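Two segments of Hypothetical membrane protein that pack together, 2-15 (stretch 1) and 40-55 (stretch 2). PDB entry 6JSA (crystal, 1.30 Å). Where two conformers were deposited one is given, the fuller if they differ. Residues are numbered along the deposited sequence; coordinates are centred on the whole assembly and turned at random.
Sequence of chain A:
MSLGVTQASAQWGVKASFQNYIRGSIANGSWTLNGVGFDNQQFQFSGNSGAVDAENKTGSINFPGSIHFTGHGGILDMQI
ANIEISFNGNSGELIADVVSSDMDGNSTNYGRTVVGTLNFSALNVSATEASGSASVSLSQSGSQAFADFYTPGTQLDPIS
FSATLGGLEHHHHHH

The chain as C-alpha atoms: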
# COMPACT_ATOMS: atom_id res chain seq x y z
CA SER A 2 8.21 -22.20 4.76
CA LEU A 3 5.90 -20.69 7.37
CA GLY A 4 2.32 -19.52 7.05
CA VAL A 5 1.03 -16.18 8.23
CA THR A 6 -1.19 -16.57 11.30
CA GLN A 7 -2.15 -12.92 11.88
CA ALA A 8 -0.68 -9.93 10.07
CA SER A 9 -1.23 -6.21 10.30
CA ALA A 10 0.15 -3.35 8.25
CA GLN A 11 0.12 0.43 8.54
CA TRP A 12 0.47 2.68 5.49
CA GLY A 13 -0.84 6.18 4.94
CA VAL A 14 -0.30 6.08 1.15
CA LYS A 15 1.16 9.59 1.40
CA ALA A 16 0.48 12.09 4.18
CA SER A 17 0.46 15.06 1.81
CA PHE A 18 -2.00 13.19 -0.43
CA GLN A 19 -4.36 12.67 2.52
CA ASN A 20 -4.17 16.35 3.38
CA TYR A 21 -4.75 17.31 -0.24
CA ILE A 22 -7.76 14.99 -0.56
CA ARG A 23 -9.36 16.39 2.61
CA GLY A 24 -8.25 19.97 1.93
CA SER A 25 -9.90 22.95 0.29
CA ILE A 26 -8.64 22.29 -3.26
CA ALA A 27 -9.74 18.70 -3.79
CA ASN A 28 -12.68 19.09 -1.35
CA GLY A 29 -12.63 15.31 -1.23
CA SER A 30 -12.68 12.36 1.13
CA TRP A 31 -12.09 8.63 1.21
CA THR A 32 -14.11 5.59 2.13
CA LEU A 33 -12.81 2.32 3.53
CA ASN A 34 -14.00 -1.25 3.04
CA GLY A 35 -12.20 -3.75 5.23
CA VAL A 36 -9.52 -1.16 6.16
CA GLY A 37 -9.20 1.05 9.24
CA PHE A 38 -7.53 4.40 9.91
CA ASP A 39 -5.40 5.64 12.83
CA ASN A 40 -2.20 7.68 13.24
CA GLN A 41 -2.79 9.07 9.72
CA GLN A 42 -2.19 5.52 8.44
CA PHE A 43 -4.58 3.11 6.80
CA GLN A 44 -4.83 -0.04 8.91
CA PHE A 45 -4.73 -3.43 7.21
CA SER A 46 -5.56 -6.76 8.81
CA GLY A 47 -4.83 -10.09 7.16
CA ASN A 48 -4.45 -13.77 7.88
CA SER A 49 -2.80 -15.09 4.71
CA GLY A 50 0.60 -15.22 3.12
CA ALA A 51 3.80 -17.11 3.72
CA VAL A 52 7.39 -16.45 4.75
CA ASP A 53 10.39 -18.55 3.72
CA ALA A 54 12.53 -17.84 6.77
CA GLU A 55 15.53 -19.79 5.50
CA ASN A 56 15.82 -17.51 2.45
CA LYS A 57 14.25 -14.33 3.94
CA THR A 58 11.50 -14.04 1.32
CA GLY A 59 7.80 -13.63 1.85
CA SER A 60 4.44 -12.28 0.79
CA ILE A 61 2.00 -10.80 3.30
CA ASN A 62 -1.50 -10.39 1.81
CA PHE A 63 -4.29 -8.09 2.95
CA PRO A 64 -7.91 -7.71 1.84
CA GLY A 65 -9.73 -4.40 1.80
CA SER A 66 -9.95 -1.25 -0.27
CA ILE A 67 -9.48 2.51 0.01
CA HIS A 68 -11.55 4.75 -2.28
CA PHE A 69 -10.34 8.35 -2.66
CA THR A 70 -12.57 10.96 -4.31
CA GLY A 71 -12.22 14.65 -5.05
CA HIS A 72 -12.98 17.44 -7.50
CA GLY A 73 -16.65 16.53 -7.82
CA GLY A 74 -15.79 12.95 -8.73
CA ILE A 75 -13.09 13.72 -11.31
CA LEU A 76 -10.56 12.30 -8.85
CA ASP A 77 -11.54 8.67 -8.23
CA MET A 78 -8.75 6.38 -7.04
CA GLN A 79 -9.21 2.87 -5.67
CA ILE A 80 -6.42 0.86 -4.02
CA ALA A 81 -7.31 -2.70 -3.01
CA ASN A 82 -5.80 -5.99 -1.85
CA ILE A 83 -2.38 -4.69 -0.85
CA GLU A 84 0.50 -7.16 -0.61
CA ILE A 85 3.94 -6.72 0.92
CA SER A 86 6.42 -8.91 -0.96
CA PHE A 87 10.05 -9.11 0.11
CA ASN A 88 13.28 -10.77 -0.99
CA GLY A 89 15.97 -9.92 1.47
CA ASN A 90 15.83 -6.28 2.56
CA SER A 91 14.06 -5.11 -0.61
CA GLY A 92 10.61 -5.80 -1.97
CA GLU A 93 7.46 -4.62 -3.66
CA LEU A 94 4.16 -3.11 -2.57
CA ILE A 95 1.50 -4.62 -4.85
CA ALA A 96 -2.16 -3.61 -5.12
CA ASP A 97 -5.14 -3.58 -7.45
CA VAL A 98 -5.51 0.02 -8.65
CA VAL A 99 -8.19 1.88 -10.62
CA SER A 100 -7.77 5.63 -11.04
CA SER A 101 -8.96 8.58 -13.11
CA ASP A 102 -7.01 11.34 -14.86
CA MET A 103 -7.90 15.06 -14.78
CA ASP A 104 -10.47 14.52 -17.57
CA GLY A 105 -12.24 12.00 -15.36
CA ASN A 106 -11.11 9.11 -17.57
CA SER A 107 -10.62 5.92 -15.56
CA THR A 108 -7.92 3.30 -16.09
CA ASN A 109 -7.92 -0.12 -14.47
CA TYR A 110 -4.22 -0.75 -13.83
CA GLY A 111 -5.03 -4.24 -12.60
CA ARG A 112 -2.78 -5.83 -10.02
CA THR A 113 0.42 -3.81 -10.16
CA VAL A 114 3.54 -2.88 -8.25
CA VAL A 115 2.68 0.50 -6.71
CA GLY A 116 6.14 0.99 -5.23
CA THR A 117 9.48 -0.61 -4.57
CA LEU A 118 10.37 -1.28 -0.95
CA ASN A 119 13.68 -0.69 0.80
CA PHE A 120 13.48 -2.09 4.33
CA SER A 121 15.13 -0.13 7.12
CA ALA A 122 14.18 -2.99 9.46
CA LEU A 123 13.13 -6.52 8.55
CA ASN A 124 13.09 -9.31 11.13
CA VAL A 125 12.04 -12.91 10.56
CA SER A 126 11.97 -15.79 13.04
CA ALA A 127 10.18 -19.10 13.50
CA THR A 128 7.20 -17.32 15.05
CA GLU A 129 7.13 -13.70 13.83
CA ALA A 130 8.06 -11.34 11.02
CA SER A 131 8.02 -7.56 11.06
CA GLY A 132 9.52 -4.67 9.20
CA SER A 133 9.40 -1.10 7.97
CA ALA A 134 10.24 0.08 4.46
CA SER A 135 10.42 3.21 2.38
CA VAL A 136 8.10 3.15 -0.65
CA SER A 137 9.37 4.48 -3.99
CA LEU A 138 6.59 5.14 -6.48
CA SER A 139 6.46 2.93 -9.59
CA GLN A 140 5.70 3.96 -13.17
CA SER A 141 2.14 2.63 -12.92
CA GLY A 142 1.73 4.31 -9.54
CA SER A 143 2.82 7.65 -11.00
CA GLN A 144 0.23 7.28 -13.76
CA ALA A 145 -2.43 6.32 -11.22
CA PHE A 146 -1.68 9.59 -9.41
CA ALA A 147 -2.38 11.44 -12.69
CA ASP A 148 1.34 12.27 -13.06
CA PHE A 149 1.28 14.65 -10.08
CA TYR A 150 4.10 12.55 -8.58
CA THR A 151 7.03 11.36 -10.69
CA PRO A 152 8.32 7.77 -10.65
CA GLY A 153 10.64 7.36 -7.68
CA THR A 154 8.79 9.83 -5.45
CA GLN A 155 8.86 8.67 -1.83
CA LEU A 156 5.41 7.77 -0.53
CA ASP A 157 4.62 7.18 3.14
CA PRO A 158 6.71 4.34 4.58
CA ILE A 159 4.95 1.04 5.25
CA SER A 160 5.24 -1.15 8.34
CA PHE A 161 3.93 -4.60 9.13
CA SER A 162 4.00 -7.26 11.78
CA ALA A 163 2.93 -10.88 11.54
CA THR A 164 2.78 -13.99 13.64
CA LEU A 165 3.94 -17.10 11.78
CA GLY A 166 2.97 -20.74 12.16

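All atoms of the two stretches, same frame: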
# COMPACT_ATOMS: atom_id res chain seq x y z
N SER A 2 9.04 -23.40 4.83
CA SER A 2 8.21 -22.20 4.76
C SER A 2 7.23 -22.14 5.93
O SER A 2 6.90 -23.15 6.55
CB SER A 2 7.46 -22.15 3.42
OG SER A 2 6.80 -20.90 3.25
N LEU A 3 6.76 -20.93 6.23
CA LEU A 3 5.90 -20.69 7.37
C LEU A 3 4.69 -19.88 6.92
O LEU A 3 4.83 -18.94 6.14
CB LEU A 3 6.65 -19.90 8.44
CG LEU A 3 7.88 -20.58 9.05
CD1 LEU A 3 8.79 -19.55 9.70
CD2 LEU A 3 7.45 -21.63 10.05
N GLY A 4 3.52 -20.25 7.40
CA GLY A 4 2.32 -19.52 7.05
C GLY A 4 2.09 -18.33 7.96
O GLY A 4 2.49 -18.33 9.12
N VAL A 5 1.45 -17.30 7.41
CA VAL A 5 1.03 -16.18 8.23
C VAL A 5 -0.15 -16.61 9.09
O VAL A 5 -1.14 -17.16 8.59
CB VAL A 5 0.67 -14.98 7.35
CG1 VAL A 5 -0.07 -13.91 8.16
CG2 VAL A 5 1.93 -14.40 6.72
N THR A 6 -0.05 -16.37 10.40
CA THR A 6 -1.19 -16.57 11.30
C THR A 6 -2.03 -15.30 11.31
O THR A 6 -3.14 -15.28 10.77
CB THR A 6 -0.69 -16.97 12.69
OG1 THR A 6 0.14 -18.14 12.58
CG2 THR A 6 -1.86 -17.27 13.61
N GLN A 7 -1.50 -14.23 11.89
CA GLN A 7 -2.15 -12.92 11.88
C GLN A 7 -1.13 -11.89 11.43
O GLN A 7 -0.01 -11.86 11.96
CB GLN A 7 -2.61 -12.52 13.28
CG GLN A 7 -3.23 -11.14 13.34
CD GLN A 7 -4.58 -11.11 12.65
OE1 GLN A 7 -5.52 -11.76 13.11
NE2 GLN A 7 -4.69 -10.38 11.55
N ALA A 8 -1.51 -11.04 10.48
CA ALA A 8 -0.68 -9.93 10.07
C ALA A 8 -1.45 -8.63 10.18
O ALA A 8 -2.68 -8.59 10.11
CB ALA A 8 -0.20 -10.08 8.62
N SER A 9 -0.69 -7.55 10.35
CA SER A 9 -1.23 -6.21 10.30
C SER A 9 -0.22 -5.32 9.60
O SER A 9 0.99 -5.57 9.64
CB SER A 9 -1.52 -5.65 11.69
OG SER A 9 -0.32 -5.49 12.42
N ALA A 10 -0.72 -4.30 8.91
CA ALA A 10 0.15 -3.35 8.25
C ALA A 10 -0.43 -1.96 8.44
O ALA A 10 -1.64 -1.78 8.61
CB ALA A 10 0.34 -3.66 6.76
N GLN A 11 0.47 -0.98 8.38
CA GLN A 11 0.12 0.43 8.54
C GLN A 11 0.77 1.19 7.40
O GLN A 11 1.99 1.10 7.20
CB GLN A 11 0.61 0.96 9.89
CG GLN A 11 0.09 0.16 11.09
CD GLN A 11 0.88 -1.12 11.34
OE1 GLN A 11 2.11 -1.14 11.23
NE2 GLN A 11 0.17 -2.20 11.66
N TRP A 12 -0.04 1.92 6.63
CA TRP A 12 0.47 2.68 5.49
C TRP A 12 -0.49 3.82 5.22
O TRP A 12 -1.68 3.59 4.99
CB TRP A 12 0.57 1.79 4.25
CG TRP A 12 1.22 2.48 3.07
CD1 TRP A 12 2.37 3.23 3.08
CD2 TRP A 12 0.79 2.43 1.71
NE1 TRP A 12 2.66 3.66 1.81
CE2 TRP A 12 1.71 3.19 0.95
CE3 TRP A 12 -0.30 1.83 1.05
CZ2 TRP A 12 1.58 3.36 -0.43
CZ3 TRP A 12 -0.43 2.01 -0.32
CH2 TRP A 12 0.51 2.77 -1.04
N GLY A 13 0.02 5.05 5.23
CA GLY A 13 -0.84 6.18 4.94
C GLY A 13 -0.99 6.54 3.48
O GLY A 13 -1.68 7.52 3.18
N VAL A 14 -0.41 5.76 2.57
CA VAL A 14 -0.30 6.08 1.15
C VAL A 14 0.68 7.23 0.99
O VAL A 14 1.85 7.02 0.63
CB VAL A 14 -1.65 6.31 0.44
CG1 VAL A 14 -1.41 6.57 -1.04
CG2 VAL A 14 -2.55 5.09 0.63
N LYS A 15 0.24 8.46 1.29
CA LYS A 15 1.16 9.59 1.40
C LYS A 15 0.47 10.65 2.24
O LYS A 15 -0.67 11.02 1.93
CB LYS A 15 1.54 10.16 0.03
CG LYS A 15 2.71 11.14 0.07
CD LYS A 15 3.07 11.58 -1.34
CE LYS A 15 4.34 12.43 -1.42
NZ LYS A 15 4.54 13.43 -0.35
N ASN A 40 -3.55 7.13 13.37
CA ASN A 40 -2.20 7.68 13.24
C ASN A 40 -1.92 8.15 11.81
O ASN A 40 -0.79 8.06 11.33
CB ASN A 40 -1.13 6.67 13.70
CG ASN A 40 0.26 7.29 13.77
OD1 ASN A 40 0.44 8.39 14.28
ND2 ASN A 40 1.25 6.58 13.24
N GLN A 41 -2.94 8.65 11.11
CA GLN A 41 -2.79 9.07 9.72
C GLN A 41 -2.25 7.94 8.84
O GLN A 41 -1.55 8.17 7.85
CB GLN A 41 -1.96 10.36 9.59
CG GLN A 41 -2.60 11.50 10.34
CD GLN A 41 -1.75 12.72 10.33
OE1 GLN A 41 -0.89 12.91 11.19
NE2 GLN A 41 -1.98 13.59 9.35
N GLN A 42 -2.60 6.70 9.20
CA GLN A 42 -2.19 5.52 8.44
C GLN A 42 -3.41 4.64 8.25
O GLN A 42 -4.15 4.37 9.21
CB GLN A 42 -1.10 4.72 9.16
CG GLN A 42 0.19 5.48 9.33
CD GLN A 42 1.21 4.66 10.08
OE1 GLN A 42 1.08 4.43 11.28
NE2 GLN A 42 2.22 4.17 9.36
N PHE A 43 -3.61 4.16 7.03
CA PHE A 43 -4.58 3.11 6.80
C PHE A 43 -4.12 1.83 7.48
O PHE A 43 -2.92 1.53 7.55
CB PHE A 43 -4.85 2.97 5.31
CG PHE A 43 -5.34 4.26 4.70
CD1 PHE A 43 -6.65 4.66 4.88
CD2 PHE A 43 -4.46 5.11 4.04
CE1 PHE A 43 -7.11 5.86 4.38
CE2 PHE A 43 -4.91 6.33 3.53
CZ PHE A 43 -6.24 6.71 3.70
N GLN A 44 -5.08 1.09 8.03
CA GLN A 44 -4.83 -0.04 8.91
C GLN A 44 -5.34 -1.29 8.22
O GLN A 44 -6.54 -1.40 7.92
CB GLN A 44 -5.53 0.15 10.25
CG GLN A 44 -5.17 1.45 10.97
CD GLN A 44 -3.79 1.41 11.60
OE1 GLN A 44 -3.39 0.39 12.16
NE2 GLN A 44 -3.06 2.51 11.53
N PHE A 45 -4.43 -2.23 7.96
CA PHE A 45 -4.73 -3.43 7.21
C PHE A 45 -4.60 -4.63 8.13
O PHE A 45 -3.70 -4.68 8.98
CB PHE A 45 -3.78 -3.58 6.02
CG PHE A 45 -3.81 -2.40 5.08
CD1 PHE A 45 -3.02 -1.28 5.31
CD2 PHE A 45 -4.65 -2.42 3.97
CE1 PHE A 45 -3.07 -0.19 4.45
CE2 PHE A 45 -4.70 -1.33 3.10
CZ PHE A 45 -3.91 -0.22 3.35
N SER A 46 -5.50 -5.59 7.95
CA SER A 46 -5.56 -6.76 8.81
C SER A 46 -5.72 -7.98 7.92
O SER A 46 -6.66 -8.04 7.12
CB SER A 46 -6.75 -6.59 9.75
OG SER A 46 -6.83 -7.68 10.65
N GLY A 47 -4.81 -8.94 8.04
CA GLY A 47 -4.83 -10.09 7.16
C GLY A 47 -4.43 -11.36 7.88
O GLY A 47 -3.74 -11.34 8.90
N ASN A 48 -4.85 -12.49 7.31
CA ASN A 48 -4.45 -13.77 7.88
C ASN A 48 -3.93 -14.74 6.82
O ASN A 48 -4.04 -15.96 6.97
CB ASN A 48 -5.54 -14.40 8.75
CG ASN A 48 -6.80 -14.71 7.98
OD1 ASN A 48 -6.87 -14.54 6.76
ND2 ASN A 48 -7.81 -15.19 8.70
N SER A 49 -3.34 -14.22 5.75
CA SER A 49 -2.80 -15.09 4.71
C SER A 49 -1.45 -14.58 4.22
O SER A 49 -1.06 -13.43 4.43
CB SER A 49 -3.76 -15.26 3.53
OG SER A 49 -3.82 -14.07 2.79
N GLY A 50 -0.75 -15.47 3.55
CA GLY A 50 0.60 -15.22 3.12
C GLY A 50 1.54 -16.26 3.69
O GLY A 50 1.15 -17.15 4.45
N ALA A 51 2.80 -16.14 3.30
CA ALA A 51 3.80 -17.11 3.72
C ALA A 51 5.17 -16.45 3.72
O ALA A 51 5.43 -15.51 2.97
CB ALA A 51 3.80 -18.34 2.79
N VAL A 52 6.04 -16.96 4.59
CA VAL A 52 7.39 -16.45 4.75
C VAL A 52 8.34 -17.64 4.70
O VAL A 52 8.18 -18.61 5.46
CB VAL A 52 7.56 -15.69 6.08
CG1 VAL A 52 9.02 -15.35 6.31
CG2 VAL A 52 6.70 -14.44 6.10
N ASP A 53 9.31 -17.57 3.80
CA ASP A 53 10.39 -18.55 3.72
C ASP A 53 11.52 -17.99 4.56
O ASP A 53 12.33 -17.18 4.10
CB ASP A 53 10.80 -18.74 2.27
CG ASP A 53 12.00 -19.65 2.10
OD1 ASP A 53 12.56 -20.15 3.10
OD2 ASP A 53 12.40 -19.86 0.94
N ALA A 54 11.57 -18.41 5.83
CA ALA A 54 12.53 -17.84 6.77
C ALA A 54 13.96 -18.17 6.38
O ALA A 54 14.86 -17.35 6.55
CB ALA A 54 12.22 -18.30 8.19
N GLU A 55 14.18 -19.38 5.87
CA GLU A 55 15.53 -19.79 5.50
C GLU A 55 16.13 -18.83 4.47
O GLU A 55 17.31 -18.48 4.56
CB GLU A 55 15.54 -21.22 4.97
CG GLU A 55 16.95 -21.73 4.73
CD GLU A 55 16.99 -23.17 4.25
OE1 GLU A 55 15.96 -23.87 4.37
OE2 GLU A 55 18.06 -23.61 3.76
O HOH W 1 -2.83 -2.21 11.62
O HOH W 2 2.56 5.22 6.65

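Neighbouring antiparallel strands illustrate a general principle: the backbone supplies a repeating ladder of hydrogen bonds, and alternation of side chains sorts apolar from polar groups onto the two faces. The pairing of residues 2-15 with 40-55 is a compact example. Its apolar centre lies on the face that carries A8, A10, W12, F43 and F45. There the small side chain of A10 sits beside F45, CB to CB at 4.2 Å, and the aromatic ring reaches further, CE1 of F45 coming within 4.1 Å of CB of W12. The ring presents its edge to the carbonyl oxygens of A10 and W12. F43 behaves similarly: its edge faces O of W12 and O of G13, the latter 3.5 Å from CE2 of F43, while CG2 of V14 packs 3.9 Å from its CD2. Ring hydrogens carry a slight positive charge, so an edge is a tolerable neighbour for a carbonyl.

Beneath these side chains, strand 8-12 runs antiparallel to strand 42-47, with 164° between their directions. Every second facing pair exchanges two hydrogen bonds; the pairs between, S9 with S46 and Q11 with Q44, exchange none. N of A10 donates to O of F45 at 3.0 Å, and N of F45 returns the bond to O of A10 at 2.9 Å; A8 and G47 do likewise, at 2.7 Å from N of A8 to O of G47 and 3.0 Å from N of G47 to O of A8. At W12 and F43 the ladder loosens: the bond from N of W12 to O of F43 is 3.0 Å, but the return bond from N of F43 to O of W12, though 2.9 Å, is bent and weak. Between these rungs, CA of S9 approaches O of F45 at 3.2 Å, a CA-H...O contact that uses the carbonyl a second time.

The chain turns a corner at T6 and Q7, and a second ladder lies on the other side of the corner, between strands 3-5 and 49-53. L3 and V52 exchange bonds of 2.8 Å, from N of L3 to O of V52 and from N of V52 to O of L3, while N of V5 reaches O of G50 at 3.0 Å. The backbone angles of G50 by themselves call for glycine, and a CB there would also lie tight against CG2 of V5. At the margin, CD1 of L3 meets CB of A54 at 4.0 Å.

The opposite face of the first ladder is polar. The aliphatic CG of Q11 lies 3.6 Å from OE1 of Q44, and a water joins the two amides, accepting from NE2 of Q11 at 3.0 Å and donating to OE1 of Q44 at 2.7 Å. Another water, separate from the first, accepts from N of G13 and from NE2 of Q42, each at 2.9 Å, and so bridges the two chains where their backbones come close. At the corner, NE2 of Q7 bonds O of A8 at 3.1 Å within its own stretch.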